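Local coordinates for putative uncharacterized protein (Pseudomonas phage 201phi2-1, PDB 3R4V) that is of unknown function but belongs to the phage tubulin-like family and holds guanosine-5'-diphosphate in a pocket of its fold, at residues Cys6-Gly11 / Tyr84-Ser89; Phe113-Val118 / Ile148-Val153; Ala192-Phe197 / Ala226-Ser231; Gln207-His212 / Phe267-Val272. One frame throughout, in Å; residues are numbered along the deposited sequence.

Contact 1: Cys6-Gly11 / Tyr84-Ser89; sequences CLIFAG and YIVCYS. With GDP (guanosine-5'-diphosphate), chain B.
Phe9 and Cys87 lie abreast on two neighbouring parallel strands, 6-10 and 84-89, of a buried sheet. The benzyl side chain of Phe9 leaves the backbone with CG anti to the carbonyl carbon (chi1 -63°). Its CB passes 4.1 Å from Cys87 O; farther out, the CD1 side of the ring meets Cys87, with CD1 3.5 Å from Cys87 CB and CE1 3.9 Å from Cys87 SG, an oblique sulfur-aromatic contact. A small, polarisable cysteine suits this place, since both its CB and its SG can lie close to the same side of the ring. On the face of Cys6 and Ile8, Tyr84 CD1 receives Cys6 CB at 3.7 Å and Ile8 CD1 at 4.1 Å. Four backbone hydrogen bonds alternate between the strands, the shortest from Ile8 N to Ile85 O (2.7 Å). At the C-terminal ends Ser89 OG donates to GDP O4' over 3.1 Å, and a water joins Ala10 O, Ser89 N and GDP O2A. Around the pair, Phe9 reaches Val28 and Cys30 of strand 28-32 and Val17 of helix 11-18, while Leu7 and Ile85, on the same face as Phe9, both pack against Val176 of helix 161-178.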
# COMPACT_ATOMS: atom_id res chain seq x y z
N CYS A 6 -10.46 4.14 -9.47
CA CYS A 6 -9.34 3.70 -10.27
C CYS A 6 -8.36 2.94 -9.36
O CYS A 6 -7.97 3.44 -8.30
CB CYS A 6 -8.68 4.92 -10.92
SG CYS A 6 -7.16 4.56 -11.76
N LEU A 7 -7.98 1.74 -9.78
CA LEU A 7 -7.07 0.92 -8.99
C LEU A 7 -5.68 0.92 -9.62
O LEU A 7 -5.52 0.61 -10.81
CB LEU A 7 -7.59 -0.52 -8.87
CG LEU A 7 -8.94 -0.66 -8.18
CD1 LEU A 7 -10.07 -0.56 -9.20
CD2 LEU A 7 -9.01 -1.98 -7.45
N ILE A 8 -4.68 1.23 -8.81
CA ILE A 8 -3.32 1.37 -9.30
C ILE A 8 -2.40 0.38 -8.59
O ILE A 8 -2.40 0.31 -7.35
CB ILE A 8 -2.83 2.79 -9.04
CG1 ILE A 8 -3.70 3.79 -9.80
CG2 ILE A 8 -1.35 2.92 -9.43
CD1 ILE A 8 -3.65 5.19 -9.26
N PHE A 9 -1.63 -0.38 -9.36
CA PHE A 9 -0.72 -1.40 -8.82
C PHE A 9 0.68 -1.15 -9.34
O PHE A 9 0.86 -0.83 -10.52
CB PHE A 9 -1.15 -2.81 -9.27
CG PHE A 9 -2.49 -3.20 -8.75
CD1 PHE A 9 -2.61 -3.85 -7.53
CD2 PHE A 9 -3.64 -2.85 -9.44
CE1 PHE A 9 -3.85 -4.19 -7.02
CE2 PHE A 9 -4.88 -3.19 -8.94
CZ PHE A 9 -4.99 -3.86 -7.73
N ALA A 10 1.67 -1.32 -8.47
CA ALA A 10 3.05 -1.00 -8.84
C ALA A 10 4.01 -2.07 -8.36
O ALA A 10 3.87 -2.60 -7.26
CB ALA A 10 3.44 0.34 -8.28
N GLY A 11 5.00 -2.37 -9.20
CA GLY A 11 6.05 -3.31 -8.85
C GLY A 11 5.53 -4.73 -8.97
O GLY A 11 4.35 -4.95 -9.27
N TYR A 84 -9.36 6.46 -5.45
CA TYR A 84 -8.30 5.61 -5.98
C TYR A 84 -7.84 4.60 -4.94
O TYR A 84 -7.91 4.84 -3.75
CB TYR A 84 -7.07 6.43 -6.42
CG TYR A 84 -7.37 7.57 -7.39
CD1 TYR A 84 -7.05 7.46 -8.75
CD2 TYR A 84 -7.94 8.75 -6.94
CE1 TYR A 84 -7.31 8.52 -9.64
CE2 TYR A 84 -8.19 9.80 -7.82
CZ TYR A 84 -7.88 9.67 -9.16
OH TYR A 84 -8.14 10.72 -10.01
N ILE A 85 -7.35 3.47 -5.41
CA ILE A 85 -6.71 2.51 -4.53
C ILE A 85 -5.32 2.26 -5.09
O ILE A 85 -5.18 1.99 -6.29
CB ILE A 85 -7.50 1.20 -4.49
CG1 ILE A 85 -8.93 1.48 -3.98
CG2 ILE A 85 -6.78 0.14 -3.65
CD1 ILE A 85 -9.89 0.31 -4.13
N VAL A 86 -4.29 2.35 -4.25
CA VAL A 86 -2.91 2.12 -4.69
C VAL A 86 -2.32 0.91 -3.96
O VAL A 86 -2.53 0.75 -2.77
CB VAL A 86 -2.04 3.31 -4.38
CG1 VAL A 86 -0.70 3.17 -5.11
CG2 VAL A 86 -2.74 4.60 -4.78
N CYS A 87 -1.56 0.07 -4.67
CA CYS A 87 -1.09 -1.17 -4.06
C CYS A 87 0.31 -1.55 -4.52
O CYS A 87 0.59 -1.62 -5.71
CB CYS A 87 -2.08 -2.31 -4.39
SG CYS A 87 -1.53 -3.96 -3.85
N TYR A 88 1.19 -1.80 -3.56
CA TYR A 88 2.57 -2.16 -3.88
C TYR A 88 3.29 -2.67 -2.64
O TYR A 88 2.79 -2.52 -1.52
CB TYR A 88 3.30 -0.93 -4.44
CG TYR A 88 3.23 0.29 -3.53
CD1 TYR A 88 4.24 0.55 -2.63
CD2 TYR A 88 2.16 1.18 -3.59
CE1 TYR A 88 4.20 1.68 -1.78
CE2 TYR A 88 2.11 2.31 -2.76
CZ TYR A 88 3.13 2.54 -1.87
OH TYR A 88 3.09 3.65 -1.03
N SER A 89 4.45 -3.29 -2.84
CA SER A 89 5.32 -3.68 -1.75
C SER A 89 6.20 -2.52 -1.28
O SER A 89 6.75 -1.78 -2.09
CB SER A 89 6.21 -4.87 -2.16
OG SER A 89 7.01 -5.31 -1.06
PB GDP B . 9.54 -4.61 -6.92
O1B GDP B . 9.10 -5.18 -8.25
O2B GDP B . 8.54 -3.56 -6.51
O3B GDP B . 10.94 -4.03 -7.04
O3A GDP B . 9.63 -5.77 -5.83
PA GDP B . 8.52 -6.91 -5.55
O1A GDP B . 8.38 -7.90 -6.69
O2A GDP B . 7.20 -6.28 -5.19
O5' GDP B . 9.19 -7.63 -4.32
C5' GDP B . 9.56 -6.91 -3.13
C4' GDP B . 9.53 -7.83 -1.92
O4' GDP B . 8.17 -8.16 -1.60
C3' GDP B . 10.22 -9.17 -2.17
O3' GDP B . 11.58 -9.11 -1.77
C2' GDP B . 9.44 -10.12 -1.28
O2' GDP B . 9.91 -10.05 0.06
C1' GDP B . 8.04 -9.55 -1.26
N9 GDP B . 7.17 -10.11 -2.32
C8 GDP B . 7.50 -10.40 -3.60
N7 GDP B . 6.42 -10.85 -4.29
C5 GDP B . 5.36 -10.81 -3.45
C6 GDP B . 3.92 -11.13 -3.53
O6 GDP B . 3.42 -11.55 -4.59
N1 GDP B . 3.17 -10.95 -2.42
C2 GDP B . 3.70 -10.50 -1.26
N2 GDP B . 2.90 -10.33 -0.18
N3 GDP B . 5.01 -10.19 -1.13
C4 GDP B . 5.86 -10.32 -2.16
O HOH W 1 5.60 -3.82 -5.42

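Contact 2: Phe113-Val118 / Ile148-Val153; sequences FVSFVV and IVVNYV. With GDP (guanosine-5'-diphosphate), chain B.
Ser115 to Val118 pair in parallel with Val150 to Val153, joining the two strands of a beta-alpha-beta unit whose connecting helix is 124-144, near the centre of the chain. Four backbone hydrogen bonds hold the strands, among them Asn151 N to Ser115 O at 2.8 Å. Toward their N-terminal ends a water takes over the pairing: it donates to Phe113 O and accepts from Val149 N, so both groups are satisfied although they do not meet directly. A second water joins Ser115 OG to Val149 O, to which it donates at 2.8 Å; a small hydroxyl side chain suits a place where polar groups and water share the sheet.

Asn151 is the polar member of the opposite face. With CG anti to its backbone N (chi1 -177°), its CB lies 3.5 Å from both CD1 and CE1 of Phe116, and OD1 is 3.5 Å from CD1; ring and amide planes are 49° apart. The amide is gripped from outside the pair, OD1 by Lys171 NZ and ND2 by Leu211 O, which should fix its rotation while the aliphatic CB packs on the ring. Branched valines suit the extended backbone: Val114 CG1 meets Val149 CG1 at 3.9 Å, and Val117 CG2 comes to the edge of the Tyr152 ring. At the C-terminal end Val118 CG1 stands 3.7 Å from GDP N2. Strand ends bordering a bound nucleotide, joined by a helical crossover, are typical of the Rossmann-like nucleotide-binding domain of the tubulin superfamily.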
# COMPACT_ATOMS: atom_id res chain seq x y z
N PHE A 113 -8.11 8.67 -1.56
CA PHE A 113 -7.54 7.38 -1.90
C PHE A 113 -7.02 6.67 -0.66
O PHE A 113 -6.77 7.30 0.37
CB PHE A 113 -6.43 7.52 -2.97
CG PHE A 113 -5.30 8.43 -2.54
CD1 PHE A 113 -4.21 7.91 -1.85
CD2 PHE A 113 -5.34 9.79 -2.81
CE1 PHE A 113 -3.16 8.75 -1.45
CE2 PHE A 113 -4.30 10.64 -2.42
CZ PHE A 113 -3.21 10.11 -1.73
N VAL A 114 -6.89 5.35 -0.75
CA VAL A 114 -6.18 4.57 0.25
C VAL A 114 -5.18 3.66 -0.43
O VAL A 114 -5.29 3.40 -1.63
CB VAL A 114 -7.11 3.72 1.15
CG1 VAL A 114 -8.09 4.63 1.90
CG2 VAL A 114 -7.86 2.66 0.33
N SER A 115 -4.19 3.17 0.32
CA SER A 115 -3.18 2.28 -0.26
C SER A 115 -3.15 0.96 0.48
O SER A 115 -3.48 0.90 1.66
CB SER A 115 -1.80 2.92 -0.16
OG SER A 115 -1.78 4.16 -0.83
N PHE A 116 -2.75 -0.09 -0.22
CA PHE A 116 -2.51 -1.38 0.40
C PHE A 116 -1.02 -1.70 0.20
O PHE A 116 -0.57 -1.85 -0.94
CB PHE A 116 -3.38 -2.45 -0.27
CG PHE A 116 -4.83 -2.37 0.14
CD1 PHE A 116 -5.30 -3.12 1.20
CD2 PHE A 116 -5.68 -1.49 -0.49
CE1 PHE A 116 -6.62 -3.01 1.61
CE2 PHE A 116 -7.01 -1.37 -0.09
CZ PHE A 116 -7.47 -2.13 0.95
N VAL A 117 -0.27 -1.75 1.30
CA VAL A 117 1.19 -1.87 1.17
C VAL A 117 1.68 -3.08 1.95
O VAL A 117 1.13 -3.43 3.00
CB VAL A 117 1.92 -0.59 1.65
CG1 VAL A 117 1.55 0.60 0.74
CG2 VAL A 117 1.62 -0.29 3.12
N VAL A 118 2.69 -3.75 1.40
CA VAL A 118 3.18 -4.99 2.01
C VAL A 118 4.52 -4.76 2.71
O VAL A 118 5.44 -4.17 2.14
CB VAL A 118 3.35 -6.09 0.93
CG1 VAL A 118 4.12 -7.29 1.48
CG2 VAL A 118 2.00 -6.53 0.42
N ILE A 148 -2.02 10.06 4.66
CA ILE A 148 -1.72 9.01 3.71
C ILE A 148 -2.12 7.71 4.37
O ILE A 148 -1.45 7.24 5.30
CB ILE A 148 -0.24 9.02 3.29
CG1 ILE A 148 0.10 10.34 2.56
CG2 ILE A 148 0.08 7.76 2.45
CD1 ILE A 148 -0.59 10.55 1.20
N VAL A 149 -3.25 7.17 3.93
CA VAL A 149 -3.96 6.14 4.67
C VAL A 149 -3.65 4.81 4.03
O VAL A 149 -3.93 4.61 2.86
CB VAL A 149 -5.49 6.41 4.59
CG1 VAL A 149 -6.28 5.32 5.25
CG2 VAL A 149 -5.81 7.76 5.24
N VAL A 150 -3.07 3.91 4.81
CA VAL A 150 -2.63 2.64 4.26
C VAL A 150 -3.09 1.46 5.09
O VAL A 150 -3.14 1.51 6.32
CB VAL A 150 -1.09 2.58 4.13
CG1 VAL A 150 -0.55 3.87 3.48
CG2 VAL A 150 -0.43 2.34 5.47
N ASN A 151 -3.45 0.39 4.40
CA ASN A 151 -3.67 -0.89 5.04
C ASN A 151 -2.34 -1.61 4.93
O ASN A 151 -1.88 -1.91 3.82
CB ASN A 151 -4.76 -1.65 4.30
CG ASN A 151 -5.09 -2.98 4.95
OD1 ASN A 151 -4.65 -4.04 4.51
ND2 ASN A 151 -5.88 -2.93 6.02
N TYR A 152 -1.72 -1.85 6.07
CA TYR A 152 -0.38 -2.41 6.13
C TYR A 152 -0.46 -3.92 6.35
O TYR A 152 -1.15 -4.38 7.26
CB TYR A 152 0.41 -1.78 7.27
CG TYR A 152 1.75 -2.46 7.51
CD1 TYR A 152 2.83 -2.22 6.67
CD2 TYR A 152 1.91 -3.36 8.56
CE1 TYR A 152 4.06 -2.84 6.89
CE2 TYR A 152 3.13 -3.99 8.79
CZ TYR A 152 4.20 -3.73 7.94
OH TYR A 152 5.41 -4.36 8.16
N VAL A 153 0.20 -4.69 5.49
CA VAL A 153 0.14 -6.14 5.57
C VAL A 153 1.56 -6.68 5.60
O VAL A 153 2.27 -6.62 4.58
CB VAL A 153 -0.61 -6.73 4.36
CG1 VAL A 153 -0.64 -8.24 4.45
CG2 VAL A 153 -2.03 -6.17 4.29
PB GDP B . 9.54 -4.61 -6.92
O1B GDP B . 9.10 -5.18 -8.25
O2B GDP B . 8.54 -3.56 -6.51
O3B GDP B . 10.94 -4.03 -7.04
O3A GDP B . 9.63 -5.77 -5.83
PA GDP B . 8.52 -6.91 -5.55
O1A GDP B . 8.38 -7.90 -6.69
O2A GDP B . 7.20 -6.28 -5.19
O5' GDP B . 9.19 -7.63 -4.32
C5' GDP B . 9.56 -6.91 -3.13
C4' GDP B . 9.53 -7.83 -1.92
O4' GDP B . 8.17 -8.16 -1.60
C3' GDP B . 10.22 -9.17 -2.17
O3' GDP B . 11.58 -9.11 -1.77
C2' GDP B . 9.44 -10.12 -1.28
O2' GDP B . 9.91 -10.05 0.06
C1' GDP B . 8.04 -9.55 -1.26
N9 GDP B . 7.17 -10.11 -2.32
C8 GDP B . 7.50 -10.40 -3.60
N7 GDP B . 6.42 -10.85 -4.29
C5 GDP B . 5.36 -10.81 -3.45
C6 GDP B . 3.92 -11.13 -3.53
O6 GDP B . 3.42 -11.55 -4.59
N1 GDP B . 3.17 -10.95 -2.42
C2 GDP B . 3.70 -10.50 -1.26
N2 GDP B . 2.90 -10.33 -0.18
N3 GDP B . 5.01 -10.19 -1.13
C4 GDP B . 5.86 -10.32 -2.16
O HOH W 2 -4.62 8.44 1.69
O HOH W 3 -2.90 6.07 0.75

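Contact 3: Ala192-Phe197 / Ala226-Ser231; sequences ANWVRF and AISQLS
Trp194, in the last turn of helix 188-195, approaches Ser228 to 5.9 Å between CA atoms, at a classic beta bulge in which Ile227 and Ser228 both face Ile269. Ser228 OG donates to Trp194 O at 2.7 Å, arriving in the carbonyl plane on a lone pair, with a C=O...donor angle of 118°. Serine suits this place because its short hydroxyl reaches a helix-end carbonyl from a strand. The indole lies across Leu230: Leu230 CB stands over the centre of the five-membered ring of Trp194, 4.0 Å from its centroid (a CH-pi contact), and Leu230 CD1, offset toward the rim, is 3.6 Å from Trp194 CG. Trp194 NE1 makes only a weak, bent bond to Ser228 O (3.3 Å, 133°) and a second weak one to Phe267 O. Just past the helix, Phe197 carries CG between its backbone N and carbonyl carbon (chi1 57°), and Ile227 CG2 sits over one face of its ring, 3.7 Å from the centroid. Flat rings thus receive branched aliphatic groups on their faces. The chemistry implies a largely apolar junction of helix and sheet, in which one short hydroxyl bond satisfies the helix-end carbonyl Trp194 O, while the indole N-H is held only weakly, shared between two carbonyls.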
# COMPACT_ATOMS: atom_id res chain seq x y z
N ALA A 192 -14.93 11.21 0.79
CA ALA A 192 -13.80 12.15 0.71
C ALA A 192 -13.45 12.68 2.09
O ALA A 192 -12.28 12.70 2.48
CB ALA A 192 -14.11 13.31 -0.25
N ASN A 193 -14.45 13.09 2.86
CA ASN A 193 -14.19 13.65 4.18
C ASN A 193 -13.82 12.63 5.24
O ASN A 193 -13.31 13.00 6.31
CB ASN A 193 -15.35 14.53 4.63
CG ASN A 193 -15.40 15.83 3.86
OD1 ASN A 193 -14.41 16.56 3.78
ND2 ASN A 193 -16.55 16.11 3.27
N TRP A 194 -14.06 11.35 4.96
CA TRP A 194 -13.60 10.28 5.82
C TRP A 194 -12.09 10.13 5.68
O TRP A 194 -11.38 10.08 6.68
CB TRP A 194 -14.29 8.96 5.44
CG TRP A 194 -13.61 7.70 5.93
CD1 TRP A 194 -13.47 7.30 7.22
CD2 TRP A 194 -13.03 6.68 5.11
NE1 TRP A 194 -12.81 6.08 7.26
CE2 TRP A 194 -12.53 5.68 5.98
CE3 TRP A 194 -12.86 6.52 3.73
CZ2 TRP A 194 -11.88 4.54 5.51
CZ3 TRP A 194 -12.22 5.38 3.26
CH2 TRP A 194 -11.74 4.41 4.15
N VAL A 195 -11.61 10.04 4.45
CA VAL A 195 -10.20 9.72 4.24
C VAL A 195 -9.29 10.96 4.21
O VAL A 195 -8.12 10.90 4.60
CB VAL A 195 -10.00 8.84 2.97
CG1 VAL A 195 -10.24 9.64 1.69
CG2 VAL A 195 -8.61 8.23 2.98
N ARG A 196 -9.85 12.09 3.76
CA ARG A 196 -9.15 13.38 3.80
C ARG A 196 -9.60 14.17 5.04
O ARG A 196 -10.03 15.32 4.93
CB ARG A 196 -9.46 14.20 2.54
CG ARG A 196 -9.04 13.55 1.22
CD ARG A 196 -9.42 14.47 0.03
NE ARG A 196 -8.79 15.78 0.19
CZ ARG A 196 -7.56 16.06 -0.22
NH1 ARG A 196 -6.86 15.13 -0.86
NH2 ARG A 196 -7.04 17.26 -0.02
N PHE A 197 -9.51 13.54 6.21
CA PHE A 197 -10.13 14.10 7.40
C PHE A 197 -9.52 15.43 7.86
O PHE A 197 -10.18 16.20 8.54
CB PHE A 197 -10.18 13.09 8.56
CG PHE A 197 -8.83 12.54 8.95
CD1 PHE A 197 -8.01 13.25 9.83
CD2 PHE A 197 -8.39 11.32 8.45
CE1 PHE A 197 -6.76 12.76 10.20
CE2 PHE A 197 -7.15 10.81 8.83
CZ PHE A 197 -6.33 11.52 9.70
N ALA A 226 -9.15 5.62 17.39
CA ALA A 226 -9.72 5.76 16.06
C ALA A 226 -9.90 7.23 15.73
O ALA A 226 -10.40 7.99 16.57
CB ALA A 226 -11.05 5.02 15.97
N ILE A 227 -9.51 7.63 14.53
CA ILE A 227 -9.69 9.01 14.08
C ILE A 227 -10.96 9.20 13.25
O ILE A 227 -11.73 10.13 13.48
CB ILE A 227 -8.50 9.46 13.21
CG1 ILE A 227 -7.19 9.29 13.99
CG2 ILE A 227 -8.70 10.91 12.72
CD1 ILE A 227 -5.95 9.41 13.10
N SER A 228 -11.15 8.33 12.26
CA SER A 228 -12.21 8.54 11.27
C SER A 228 -12.78 7.19 10.86
O SER A 228 -12.05 6.28 10.49
CB SER A 228 -11.61 9.28 10.06
OG SER A 228 -12.58 9.62 9.11
N GLN A 229 -14.11 7.07 10.89
CA GLN A 229 -14.75 5.76 10.82
C GLN A 229 -15.87 5.79 9.79
O GLN A 229 -16.65 6.74 9.74
CB GLN A 229 -15.36 5.51 12.19
CG GLN A 229 -15.62 4.08 12.60
CD GLN A 229 -15.84 4.01 14.10
OE1 GLN A 229 -14.88 4.05 14.88
NE2 GLN A 229 -17.10 3.95 14.52
N LEU A 230 -15.95 4.76 8.96
CA LEU A 230 -17.08 4.60 8.05
C LEU A 230 -17.64 3.19 8.24
O LEU A 230 -16.89 2.22 8.17
CB LEU A 230 -16.61 4.78 6.61
CG LEU A 230 -17.47 5.61 5.66
CD1 LEU A 230 -16.62 6.22 4.57
CD2 LEU A 230 -18.57 4.73 5.08
N SER A 231 -18.95 3.08 8.49
CA SER A 231 -19.58 1.77 8.68
C SER A 231 -20.65 1.50 7.62
O SER A 231 -21.45 2.38 7.31
CB SER A 231 -20.22 1.69 10.08
OG SER A 231 -19.22 1.73 11.08

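Contact 4: Gln207-His212 / Phe267-Val272; sequences QVCELH and FVINSV
Glu210 and His212 pair with Asn270 and Val268 as antiparallel, hydrogen-bonded residues, with Leu211 and Ile269 forming the non-hydrogen-bonded pair between them, in the tubulin-like C-terminal domain. Each of these two outer pairs makes two backbone hydrogen bonds, so the N and O of all four residues are satisfied, for instance Val268 N by His212 O at 2.8 Å. On the face that carries Glu210, His212 and Asn270, His212 NE2 donates to Asn270 OD1 at 2.8 Å; the acceptor lies nearly in the imidazole plane, yet the N-H comes from above the amide plane, the two planes being 78° apart. A water also donates to OD1 and to Glu210 OE2 (2.6 Å), so OD1 accepts twice, while Asn270 ND2 is used by Pro224 O. Asparagine suits the spot because its amide both accepts and donates. Beyond the strand, Ser271 OG donates to Gln207 OE1 at 2.7 Å. The Gln207 side chain, extended beyond CG, carries its amide across to the hydroxyl. Leucine, isoleucine and cysteine line the other face, where Trp194 of helix 188-195 touches Leu211 and Ile269. There Leu211 CD1 reaches Phe267 CB at 4.1 Å, and Cys209 CB lies 3.6 Å from Ile269 CG2.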
# COMPACT_ATOMS: atom_id res chain seq x y z
N GLN A 207 -0.45 12.68 8.44
CA GLN A 207 0.67 11.76 8.63
C GLN A 207 0.24 10.42 8.07
O GLN A 207 -0.90 10.28 7.63
CB GLN A 207 1.01 11.66 10.13
CG GLN A 207 -0.16 11.24 11.02
CD GLN A 207 0.11 11.27 12.54
OE1 GLN A 207 -0.73 10.85 13.32
NE2 GLN A 207 1.29 11.76 12.95
N VAL A 208 1.14 9.44 8.09
CA VAL A 208 0.76 8.09 7.68
C VAL A 208 -0.22 7.53 8.71
O VAL A 208 0.05 7.55 9.92
CB VAL A 208 1.95 7.14 7.56
CG1 VAL A 208 1.47 5.73 7.24
CG2 VAL A 208 2.87 7.61 6.45
N CYS A 209 -1.37 7.06 8.22
CA CYS A 209 -2.41 6.47 9.03
C CYS A 209 -2.65 5.05 8.57
O CYS A 209 -2.36 4.72 7.42
CB CYS A 209 -3.72 7.23 8.83
SG CYS A 209 -3.65 8.92 9.40
N GLU A 210 -3.20 4.21 9.44
CA GLU A 210 -3.61 2.87 9.02
C GLU A 210 -5.11 2.80 8.76
O GLU A 210 -5.90 3.42 9.45
CB GLU A 210 -3.31 1.84 10.09
CG GLU A 210 -1.88 1.38 10.22
CD GLU A 210 -1.78 0.26 11.27
OE1 GLU A 210 -1.90 -0.92 10.89
OE2 GLU A 210 -1.61 0.57 12.47
N LEU A 211 -5.46 1.99 7.78
CA LEU A 211 -6.84 1.64 7.50
C LEU A 211 -7.06 0.24 8.05
O LEU A 211 -6.31 -0.68 7.74
CB LEU A 211 -7.06 1.61 5.99
CG LEU A 211 -8.39 1.05 5.49
CD1 LEU A 211 -9.57 1.81 6.11
CD2 LEU A 211 -8.48 1.04 3.99
N HIS A 212 -8.11 0.10 8.85
CA HIS A 212 -8.47 -1.21 9.40
C HIS A 212 -9.83 -1.56 8.84
O HIS A 212 -10.74 -0.74 8.89
CB HIS A 212 -8.56 -1.16 10.93
CG HIS A 212 -7.30 -0.71 11.58
ND1 HIS A 212 -6.36 -1.59 12.07
CD2 HIS A 212 -6.81 0.53 11.83
CE1 HIS A 212 -5.36 -0.91 12.60
NE2 HIS A 212 -5.60 0.38 12.46
N PHE A 267 -14.70 0.57 8.28
CA PHE A 267 -13.42 1.02 7.74
C PHE A 267 -12.92 2.08 8.71
O PHE A 267 -13.44 3.21 8.73
CB PHE A 267 -13.65 1.62 6.35
CG PHE A 267 -14.28 0.65 5.37
CD1 PHE A 267 -15.66 0.46 5.35
CD2 PHE A 267 -13.50 -0.06 4.48
CE1 PHE A 267 -16.23 -0.43 4.44
CE2 PHE A 267 -14.07 -0.94 3.58
CZ PHE A 267 -15.43 -1.13 3.56
N VAL A 268 -11.96 1.71 9.54
CA VAL A 268 -11.54 2.58 10.63
C VAL A 268 -10.13 3.07 10.39
O VAL A 268 -9.24 2.27 10.14
CB VAL A 268 -11.59 1.85 11.96
CG1 VAL A 268 -11.40 2.85 13.12
CG2 VAL A 268 -12.91 1.09 12.10
N ILE A 269 -9.94 4.38 10.44
CA ILE A 269 -8.62 4.96 10.24
C ILE A 269 -8.07 5.41 11.60
O ILE A 269 -8.75 6.11 12.33
CB ILE A 269 -8.69 6.17 9.26
CG1 ILE A 269 -9.22 5.74 7.90
CG2 ILE A 269 -7.31 6.87 9.13
CD1 ILE A 269 -9.45 6.86 6.91
N ASN A 270 -6.84 5.02 11.92
CA ASN A 270 -6.14 5.56 13.08
C ASN A 270 -4.70 5.80 12.69
O ASN A 270 -4.37 5.66 11.52
CB ASN A 270 -6.24 4.64 14.29
CG ASN A 270 -5.39 3.41 14.17
OD1 ASN A 270 -4.91 3.06 13.09
ND2 ASN A 270 -5.19 2.72 15.30
N SER A 271 -3.83 6.16 13.64
CA SER A 271 -2.42 6.34 13.27
C SER A 271 -1.47 5.94 14.39
O SER A 271 -0.26 5.87 14.16
CB SER A 271 -2.12 7.78 12.83
OG SER A 271 -2.21 8.67 13.94
N VAL A 272 -1.99 5.68 15.59
CA VAL A 272 -1.11 5.36 16.71
C VAL A 272 -0.34 4.05 16.49
O VAL A 272 0.73 3.86 17.03
CB VAL A 272 -1.84 5.37 18.07
CG1 VAL A 272 -2.80 4.20 18.18
CG2 VAL A 272 -0.84 5.34 19.21
O HOH W 4 -2.07 3.06 13.19

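How the contacts relate
All four contacts reach one mixed sheet that runs through the protein. Contacts 1 and 2, with centres about 9 Å apart, join through neighbouring strands 84-89 and 113-119 in its parallel, nucleotide-bearing half, and both touch GDP. The centre of contact 4 lies about 9 Å from that of contact 2, where strand 208-214 pairs with 148-154 and the sheet then turns antiparallel. Contact 3, its centre also about 9 Å from that of contact 4, packs helix 188-195 against strand 228-233. Along the chain contacts 1 and 2 come in series, whereas the segments of 3 and 4 alternate, interlocking the C-terminal region. One continuous sheet thus unites the GDP site with that region, about 20 Å separating the centres of contacts 1 and 3.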